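Local structure of alpha-1,2-mannosidase (Bacteroides thetaiotaomicron, 2WW2) at residues 48-62 with 93-105. The protein is a calcium-dependent, inverting alpha-mannosidase of glycoside hydrolase family 92 that probably removes alpha-1,2-linked mannose from glycans in the human gut. Numbering follows the deposited sequence.
Sequences NGSGWMYTYTDSLMR and HKERLVPFSHQQE. With NA (sodium ion), chain E.
His-102 lies flat against the Tyr-56 ring in an offset stack, planes 8° apart and centroids 3.8 Å from each other, and both its nitrogens are bonded within the ring plane. His-102 NE2 donates to Tyr-56 O (2.6 Å), lying in the plane of that carbonyl; ND1 donates to Glu-105 OE1, which it meets from above the carboxylate plane. Glu-105 OE2 takes the Tyr-54 OH (2.6 Å) on its syn lone pair and also bonds Tyr-112. Replacing His-102 by alanine is likely to leave Tyr-56 O without its donor, Glu-105 OE1 without the ND1 bond and the tyrosine face without its stacking partner.

Further along, Met-61 N and Val-98 O (2.8 Å) pair the strands, and Phe-100 N reaches Ser-59 O. In the Met-61 conformer described, CG stands anti to the backbone N (chi1 -168°), and two further bends bring CE over the Phe-100 ring.

Arg-62 can be followed outward: CB and CG pass the Arg-96 carbonyl, CD nears His-93 O, NE bonds Thr-45 O, CZ is covered on one face by Leu-97 CD1 at 3.6 Å, NH2 lies against the same methyl, and NH1 donates to His-93 O (2.9 Å). Its own carbonyl O is gripped side-on by NE and NH2 of Arg-96, whose NH1 forms a salt bridge with Asp-148. Beyond, Asn-48 CB sits over the His-93 ring face, the amide stacked alongside and OD1 hydrogen-bonded to Gln-44.

At the centre is a short antiparallel strand pair of the family 92 N-terminal domain, flanked by loops; 93-105 runs on into consecutive type I turns whose His-102 and Glu-105 carbonyls bind a sodium ion.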
loop_
_atom_site.group_PDB
_atom_site.type_symbol
_atom_site.label_atom_id
_atom_site.label_comp_id
_atom_site.label_asym_id
_atom_site.label_seq_id
_atom_site.Cartn_x
_atom_site.Cartn_y
_atom_site.Cartn_z
ATOM N N ASN A 48 14.919 28.689 -20.573
ATOM C CA ASN A 48 15.444 28.084 -21.783
ATOM C C ASN A 48 16.186 26.815 -21.383
ATOM O O ASN A 48 16.950 26.829 -20.411
ATOM C CB ASN A 48 16.449 29.011 -22.500
ATOM C CG ASN A 48 15.778 30.184 -23.233
ATOM O OD1 ASN A 48 14.572 30.413 -23.105
ATOM N ND2 ASN A 48 16.570 30.916 -24.020
ATOM N N GLY A 49 15.991 25.742 -22.141
ATOM C CA GLY A 49 16.684 24.486 -21.870
ATOM C C GLY A 49 15.884 23.486 -21.052
ATOM O O GLY A 49 16.160 22.288 -21.074
ATOM N N SER A 50 14.882 23.958 -20.323
ATOM C CA SER A 50 14.098 23.038 -19.521
ATOM C C SER A 50 12.995 22.374 -20.350
ATOM O O SER A 50 12.224 23.062 -21.018
ATOM C CB SER A 50 13.455 23.770 -18.339
ATOM O OG SER A 50 12.545 22.895 -17.684
ATOM N N GLY A 51 12.890 21.048 -20.262
ATOM C CA GLY A 51 11.795 20.336 -20.940
ATOM C C GLY A 51 10.440 20.710 -20.372
ATOM O O GLY A 51 9.412 20.507 -21.018
ATOM N N TRP A 52 10.438 21.292 -19.176
ATOM C CA TRP A 52 9.195 21.727 -18.544
ATOM C C TRP A 52 8.907 23.177 -18.965
ATOM O O TRP A 52 9.015 24.141 -18.190
ATOM C CB TRP A 52 9.282 21.538 -17.019
ATOM C CG TRP A 52 9.430 20.061 -16.636
ATOM C CD1 TRP A 52 8.676 19.019 -17.107
ATOM C CD2 TRP A 52 10.357 19.492 -15.699
ATOM N NE1 TRP A 52 9.081 17.834 -16.526
ATOM C CE2 TRP A 52 10.110 18.101 -15.655
ATOM C CE3 TRP A 52 11.369 20.026 -14.882
ATOM C CZ2 TRP A 52 10.836 17.231 -14.825
ATOM C CZ3 TRP A 52 12.103 19.152 -14.055
ATOM C CH2 TRP A 52 11.831 17.764 -14.044
ATOM N N MET A 53 8.558 23.305 -20.233
ATOM C CA MET A 53 8.470 24.594 -20.893
ATOM C C MET A 53 7.349 25.440 -20.325
ATOM O O MET A 53 7.492 26.651 -20.171
ATOM C CB MET A 53 8.233 24.369 -22.393
ATOM C CG MET A 53 7.993 25.640 -23.184
ATOM S SD MET A 53 7.977 25.312 -24.979
ATOM C CE MET A 53 6.712 24.119 -25.112
ATOM N N TYR A 54 6.210 24.810 -20.078
ATOM C CA TYR A 54 5.053 25.511 -19.541
ATOM C C TYR A 54 4.598 24.713 -18.331
ATOM O O TYR A 54 4.244 23.542 -18.459
ATOM C CB TYR A 54 3.922 25.611 -20.591
ATOM C CG TYR A 54 2.621 26.236 -20.079
ATOM C CD1 TYR A 54 2.360 27.595 -20.252
ATOM C CD2 TYR A 54 1.651 25.455 -19.439
ATOM C CE1 TYR A 54 1.161 28.174 -19.788
ATOM C CE2 TYR A 54 0.449 26.023 -18.971
ATOM C CZ TYR A 54 0.215 27.368 -19.149
ATOM O OH TYR A 54 -0.964 27.915 -18.694
ATOM N N THR A 55 4.611 25.360 -17.164
ATOM C CA THR A 55 4.176 24.752 -15.920
ATOM C C THR A 55 2.967 25.540 -15.424
ATOM O O THR A 55 3.062 26.741 -15.153
ATOM C CB THR A 55 5.349 24.764 -14.908
ATOM O OG1 THR A 55 6.361 23.866 -15.382
ATOM C CG2 THR A 55 4.909 24.355 -13.501
ATOM N N TYR A 56 1.821 24.869 -15.354
ATOM C CA TYR A 56 0.567 25.530 -15.047
ATOM C C TYR A 56 0.620 26.297 -13.722
ATOM O O TYR A 56 0.017 27.361 -13.601
ATOM C CB TYR A 56 -0.576 24.518 -15.030
ATOM C CG TYR A 56 -1.926 25.164 -14.889
ATOM C CD1 TYR A 56 -2.568 25.735 -15.990
ATOM C CD2 TYR A 56 -2.555 25.232 -13.648
ATOM C CE1 TYR A 56 -3.796 26.327 -15.857
ATOM C CE2 TYR A 56 -3.789 25.827 -13.509
ATOM C CZ TYR A 56 -4.408 26.380 -14.610
ATOM O OH TYR A 56 -5.649 26.979 -14.457
ATOM N N THR A 57 1.347 25.781 -12.735
ATOM C CA THR A 57 1.396 26.450 -11.435
ATOM C C THR A 57 2.378 27.642 -11.405
ATOM O O THR A 57 2.449 28.355 -10.410
ATOM C CB THR A 57 1.748 25.466 -10.291
ATOM O OG1 THR A 57 2.937 24.754 -10.641
ATOM C CG2 THR A 57 0.605 24.459 -10.058
ATOM N N ASP A 58 3.147 27.846 -12.475
ATOM C CA ASP A 58 4.070 28.978 -12.507
ATOM C C ASP A 58 3.348 30.190 -13.090
ATOM O O ASP A 58 2.522 30.047 -13.993
ATOM C CB ASP A 58 5.376 28.624 -13.242
ATOM C CG ASP A 58 6.282 27.713 -12.392
ATOM O OD1 ASP A 58 6.174 27.733 -11.146
ATOM O OD2 ASP A 58 7.098 26.962 -12.935
ATOM N N SER A 59 3.599 31.363 -12.530
ATOM C CA SER A 59 2.810 32.538 -12.869
ATOM C C SER A 59 3.621 33.640 -13.555
ATOM O O SER A 59 3.173 34.795 -13.625
ATOM C CB SER A 59 2.160 33.090 -11.591
ATOM O OG SER A 59 3.171 33.490 -10.654
ATOM N N LEU A 60 4.809 33.288 -14.045
ATOM C CA LEU A 60 5.700 34.254 -14.682
ATOM C C LEU A 60 6.020 33.751 -16.084
ATOM O O LEU A 60 6.498 32.627 -16.248
ATOM C CB LEU A 60 6.995 34.408 -13.888
ATOM C CG LEU A 60 6.847 34.932 -12.441
ATOM C CD1 LEU A 60 8.193 34.861 -11.705
ATOM C CD2 LEU A 60 6.321 36.360 -12.447
ATOM N N MET A 61 5.746 34.577 -17.086
ATOM C CA MET A 61 5.982 34.169 -18.461
ATOM C C MET A 61 7.308 34.707 -18.974
ATOM O O MET A 61 7.691 35.824 -18.658
ATOM C CB MET A 61 4.850 34.649 -19.362
ATOM C CG MET A 61 4.911 34.017 -20.728
ATOM S SD MET A 61 4.114 32.426 -20.730
ATOM C CE MET A 61 2.380 32.880 -20.460
ATOM N N ARG A 62 8.025 33.897 -19.761
ATOM C CA ARG A 62 9.326 34.319 -20.312
ATOM C C ARG A 62 9.318 34.525 -21.825
ATOM O O ARG A 62 10.171 35.244 -22.365
ATOM C CB ARG A 62 10.418 33.275 -20.037
ATOM C CG ARG A 62 10.547 32.880 -18.591
ATOM C CD ARG A 62 11.776 32.004 -18.398
ATOM N NE ARG A 62 11.678 31.320 -17.117
ATOM C CZ ARG A 62 12.575 31.411 -16.150
ATOM N NH1 ARG A 62 13.664 32.160 -16.308
ATOM N NH2 ARG A 62 12.381 30.741 -15.029
ATOM N N HIS A 93 16.662 35.106 -20.991
ATOM C CA HIS A 93 15.538 34.310 -20.501
ATOM C C HIS A 93 15.507 34.236 -18.960
ATOM O O HIS A 93 14.447 34.056 -18.369
ATOM C CB HIS A 93 15.576 32.898 -21.100
ATOM C CG HIS A 93 16.624 32.007 -20.492
ATOM N ND1 HIS A 93 17.946 32.020 -20.890
ATOM C CD2 HIS A 93 16.541 31.087 -19.502
ATOM C CE1 HIS A 93 18.629 31.121 -20.194
ATOM N NE2 HIS A 93 17.800 30.548 -19.338
ATOM N N LYS A 94 16.672 34.375 -18.318
ATOM C CA LYS A 94 16.767 34.310 -16.857
ATOM C C LYS A 94 16.106 35.500 -16.204
ATOM O O LYS A 94 15.731 35.426 -15.044
ATOM C CB LYS A 94 18.231 34.281 -16.417
ATOM C CG LYS A 94 19.026 33.108 -16.978
ATOM C CD LYS A 94 19.142 31.987 -15.962
ATOM C CE LYS A 94 20.210 30.980 -16.379
ATOM N NZ LYS A 94 20.173 29.771 -15.499
ATOM N N GLU A 95 15.974 36.595 -16.950
ATOM C CA GLU A 95 15.439 37.846 -16.430
ATOM C C GLU A 95 14.086 38.283 -17.018
ATOM O O GLU A 95 13.478 39.212 -16.488
ATOM C CB GLU A 95 16.435 38.986 -16.660
ATOM C CG GLU A 95 17.679 38.866 -15.830
ATOM C CD GLU A 95 18.435 40.163 -15.807
ATOM O OE1 GLU A 95 19.083 40.480 -16.823
ATOM O OE2 GLU A 95 18.359 40.877 -14.780
ATOM N N ARG A 96 13.642 37.659 -18.113
ATOM C CA ARG A 96 12.349 37.976 -18.711
ATOM C C ARG A 96 11.298 37.179 -17.995
ATOM O O ARG A 96 11.041 36.025 -18.348
ATOM C CB ARG A 96 12.260 37.591 -20.201
ATOM C CG ARG A 96 13.087 38.406 -21.130
ATOM C CD ARG A 96 12.766 38.103 -22.613
ATOM N NE ARG A 96 12.475 36.700 -22.882
ATOM C CZ ARG A 96 13.351 35.802 -23.332
ATOM N NH1 ARG A 96 14.629 36.136 -23.568
ATOM N NH2 ARG A 96 12.943 34.557 -23.551
ATOM N N LEU A 97 10.701 37.776 -16.985
ATOM C CA LEU A 97 9.737 37.083 -16.153
ATOM C C LEU A 97 8.587 38.034 -15.940
ATOM O O LEU A 97 8.711 38.966 -15.166
ATOM C CB LEU A 97 10.347 36.781 -14.783
ATOM C CG LEU A 97 11.346 35.642 -14.601
ATOM C CD1 LEU A 97 10.823 34.326 -15.113
ATOM C CD2 LEU A 97 12.668 36.009 -15.238
ATOM N N VAL A 98 7.462 37.804 -16.602
ATOM C CA VAL A 98 6.381 38.760 -16.544
ATOM C C VAL A 98 5.147 38.085 -15.953
ATOM O O VAL A 98 4.677 37.073 -16.492
ATOM C CB VAL A 98 6.041 39.294 -17.942
ATOM C CG1 VAL A 98 4.968 40.388 -17.838
ATOM C CG2 VAL A 98 7.303 39.821 -18.627
ATOM N N PRO A 99 4.629 38.637 -14.845
ATOM C CA PRO A 99 3.515 37.989 -14.151
ATOM C C PRO A 99 2.194 38.056 -14.935
ATOM O O PRO A 99 1.884 39.083 -15.553
ATOM C CB PRO A 99 3.404 38.750 -12.807
ATOM C CG PRO A 99 4.328 39.932 -12.895
ATOM C CD PRO A 99 5.193 39.797 -14.129
ATOM N N PHE A 100 1.434 36.965 -14.878
ATOM C CA PHE A 100 0.115 36.875 -15.516
ATOM C C PHE A 100 -0.785 35.966 -14.678
ATOM O O PHE A 100 -0.302 35.155 -13.879
ATOM C CB PHE A 100 0.223 36.325 -16.953
ATOM C CG PHE A 100 0.570 34.863 -17.023
ATOM C CD1 PHE A 100 -0.426 33.912 -17.239
ATOM C CD2 PHE A 100 1.889 34.438 -16.887
ATOM C CE1 PHE A 100 -0.121 32.549 -17.279
ATOM C CE2 PHE A 100 2.212 33.087 -16.932
ATOM C CZ PHE A 100 1.208 32.139 -17.156
ATOM N N SER A 101 -2.089 36.091 -14.879
ATOM C CA SER A 101 -3.067 35.238 -14.201
ATOM C C SER A 101 -3.752 34.346 -15.217
ATOM O O SER A 101 -4.036 34.785 -16.344
ATOM C CB SER A 101 -4.119 36.123 -13.525
ATOM O OG SER A 101 -5.190 35.335 -13.068
ATOM N N HIS A 102 -4.008 33.088 -14.848
ATOM C CA HIS A 102 -4.765 32.213 -15.738
ATOM C C HIS A 102 -6.166 32.780 -15.978
ATOM O O HIS A 102 -6.823 32.391 -16.927
ATOM C CB HIS A 102 -4.864 30.784 -15.179
ATOM C CG HIS A 102 -3.550 30.060 -15.126
ATOM N ND1 HIS A 102 -2.843 29.712 -16.258
ATOM C CD2 HIS A 102 -2.831 29.586 -14.077
ATOM C CE1 HIS A 102 -1.737 29.081 -15.913
ATOM N NE2 HIS A 102 -1.701 28.995 -14.594
ATOM N N GLN A 103 -6.626 33.702 -15.131
ATOM C CA GLN A 103 -7.956 34.296 -15.342
ATOM C C GLN A 103 -7.958 35.153 -16.606
ATOM O O GLN A 103 -9.018 35.425 -17.191
ATOM C CB GLN A 103 -8.378 35.181 -14.167
ATOM C CG GLN A 103 -8.946 34.428 -12.997
ATOM C CD GLN A 103 -9.372 35.367 -11.891
ATOM O OE1 GLN A 103 -8.534 35.911 -11.177
ATOM N NE2 GLN A 103 -10.678 35.570 -11.750
ATOM N N GLN A 104 -6.766 35.599 -17.010
ATOM C CA GLN A 104 -6.646 36.385 -18.236
ATOM C C GLN A 104 -5.881 35.613 -19.303
ATOM O O GLN A 104 -5.153 36.195 -20.095
ATOM C CB GLN A 104 -6.007 37.750 -17.953
ATOM C CG GLN A 104 -7.008 38.758 -17.342
ATOM C CD GLN A 104 -8.017 39.246 -18.392
ATOM O OE1 GLN A 104 -7.795 39.097 -19.604
ATOM N NE2 GLN A 104 -9.106 39.824 -17.937
ATOM N N GLU A 105 -6.082 34.300 -19.330
ATOM C CA GLU A 105 -5.431 33.432 -20.301
ATOM C C GLU A 105 -6.487 32.580 -21.007
ATOM O O GLU A 105 -7.370 32.023 -20.370
ATOM C CB GLU A 105 -4.452 32.509 -19.574
ATOM C CG GLU A 105 -3.799 31.441 -20.453
ATOM C CD GLU A 105 -3.105 30.357 -19.632
ATOM O OE1 GLU A 105 -3.754 29.802 -18.707
ATOM O OE2 GLU A 105 -1.916 30.071 -19.898
HETATM NA NA NA E . -8.102 31.103 -18.391
HETATM O O HOH W 1 15.199 32.551 -13.697
HETATM O O HOH W 2 -9.861 32.715 -18.275
HETATM O O HOH W 3 -6.427 29.407 -18.766
HETATM O O HOH W 4 -9.676 29.732 -19.673
HETATM O O HOH W 5 -8.624 29.727 -16.347
#